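Local coordinates for metallo-beta-lactamase domain-containing protein (Thermotoga maritima, PDB 3H3E) that binds zinc in a metallo-beta-lactamase fold and is probably a metal-dependent hydrolase, though a transferase role is also possible and its substrate is unknown, at residues Q95-G99 with E100-G104. The protein carries 2 engineered substitutions. Residues are numbered along the deposited sequence; the frame is centred on the assembly and turned at random.
Sequences QKYSG and ERYAG
Tyr97 and Tyr102 pack edge to face across a tight antiparallel beta hairpin. Strand 95-98 turns back into strand 101-102 through a type II' beta turn from Ser98 to Arg101, with Gly99 at positive phi. The two tyrosines form a non-hydrogen-bonded pair on one face of the small sheet. Their ring planes stand at 78°, with the centroids 5.7 Å apart. Tyr102 directs its edge at the face of Tyr97: its CD1 lies 4.0 Å from Tyr97 CZ, toward the rim of that ring. With chi1 at 173°, Tyr102 turns CG away from its own nitrogen, and the ring runs alongside the first strand as far as Gln95. There Tyr102 OH donates to Gln95 OE1 at 2.8 Å. The hydroxyl sits above the amide's carbonyl plane, off the lone-pair directions. Gly104 N lies over the centre of one face of the Tyr102 ring.

On the other face of the hairpin, Ser98 CB lies over the Arg101 guanidinium, displaced toward its rim. Backbone bonds close the hairpin: Ser98 N to Arg101 O at 2.8 Å, with a weak return bond from Arg101 N to Ser98 O.

The hairpin forms one edge of a four-stranded antiparallel sheet, 101-102 being its outermost strand within the chain, with strand 147-150 on the far side of strand 95-98. Lys96 packs on the zinc ligand His71, while its NZ forms salt bridges with Asp158 and Asp162. Beyond the strand pairing, the chain stays tied to Lys96: Ala103 N donates to Lys96 O at 2.8 Å.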
# COMPACT_ATOMS: atom_id res chain seq x y z
N GLN A 95 -16.36 -8.51 4.13
CA GLN A 95 -15.90 -9.47 3.15
C GLN A 95 -15.95 -8.89 1.75
O GLN A 95 -17.00 -8.53 1.25
CB GLN A 95 -16.67 -10.80 3.26
CG GLN A 95 -16.25 -11.64 4.50
CD GLN A 95 -14.72 -11.73 4.74
OE1 GLN A 95 -13.90 -11.47 3.85
NE2 GLN A 95 -14.33 -12.11 5.96
N LYS A 96 -14.78 -8.78 1.13
CA LYS A 96 -14.64 -8.05 -0.12
C LYS A 96 -14.86 -8.93 -1.32
O LYS A 96 -14.37 -10.05 -1.37
CB LYS A 96 -13.26 -7.41 -0.20
CG LYS A 96 -13.04 -6.25 0.74
CD LYS A 96 -11.86 -5.41 0.26
CE LYS A 96 -11.45 -4.35 1.26
NZ LYS A 96 -12.49 -3.30 1.40
N TYR A 97 -15.60 -8.41 -2.30
CA TYR A 97 -15.80 -9.09 -3.57
C TYR A 97 -15.29 -8.24 -4.71
O TYR A 97 -15.26 -7.02 -4.65
CB TYR A 97 -17.27 -9.43 -3.80
CG TYR A 97 -17.73 -10.62 -2.98
CD1 TYR A 97 -18.01 -10.48 -1.63
CD2 TYR A 97 -17.87 -11.87 -3.56
CE1 TYR A 97 -18.42 -11.57 -0.88
CE2 TYR A 97 -18.28 -12.96 -2.82
CZ TYR A 97 -18.56 -12.81 -1.49
OH TYR A 97 -18.98 -13.90 -0.76
N SER A 98 -14.87 -8.92 -5.77
CA SER A 98 -14.42 -8.23 -6.95
C SER A 98 -15.16 -8.82 -8.14
O SER A 98 -14.73 -9.81 -8.72
CB SER A 98 -12.92 -8.39 -7.10
OG SER A 98 -12.51 -7.65 -8.23
N GLY A 99 -16.27 -8.20 -8.49
CA GLY A 99 -17.22 -8.84 -9.36
C GLY A 99 -17.94 -9.85 -8.51
O GLY A 99 -18.44 -9.53 -7.43
N GLU A 100 -18.01 -11.08 -9.00
CA GLU A 100 -18.62 -12.17 -8.26
C GLU A 100 -17.56 -13.01 -7.55
O GLU A 100 -17.87 -14.02 -6.94
CB GLU A 100 -19.43 -13.06 -9.20
CG GLU A 100 -20.34 -12.29 -10.15
CD GLU A 100 -21.05 -13.20 -11.13
OE1 GLU A 100 -21.76 -14.13 -10.67
OE2 GLU A 100 -20.91 -12.99 -12.36
N ARG A 101 -16.30 -12.57 -7.63
CA ARG A 101 -15.19 -13.30 -7.05
C ARG A 101 -14.85 -12.83 -5.67
O ARG A 101 -14.55 -11.66 -5.46
CB ARG A 101 -13.95 -13.13 -7.91
CG ARG A 101 -12.83 -14.08 -7.55
CD ARG A 101 -11.62 -13.79 -8.37
NE ARG A 101 -10.81 -12.71 -7.79
CZ ARG A 101 -10.50 -11.60 -8.44
NH1 ARG A 101 -10.92 -11.43 -9.67
NH2 ARG A 101 -9.75 -10.68 -7.85
N TYR A 102 -14.85 -13.75 -4.71
CA TYR A 102 -14.46 -13.40 -3.37
C TYR A 102 -13.00 -12.97 -3.33
O TYR A 102 -12.11 -13.70 -3.77
CB TYR A 102 -14.69 -14.58 -2.44
CG TYR A 102 -14.14 -14.34 -1.05
CD1 TYR A 102 -14.83 -13.55 -0.14
CD2 TYR A 102 -12.91 -14.88 -0.67
CE1 TYR A 102 -14.32 -13.31 1.12
CE2 TYR A 102 -12.41 -14.65 0.58
CZ TYR A 102 -13.11 -13.87 1.47
OH TYR A 102 -12.60 -13.64 2.73
N ALA A 103 -12.75 -11.79 -2.77
CA ALA A 103 -11.40 -11.23 -2.69
C ALA A 103 -11.02 -10.80 -1.28
O ALA A 103 -10.12 -9.99 -1.10
CB ALA A 103 -11.26 -10.07 -3.65
N GLY A 104 -11.69 -11.32 -0.27
CA GLY A 104 -11.40 -10.88 1.08
C GLY A 104 -10.27 -11.65 1.71
O GLY A 104 -9.57 -12.43 1.05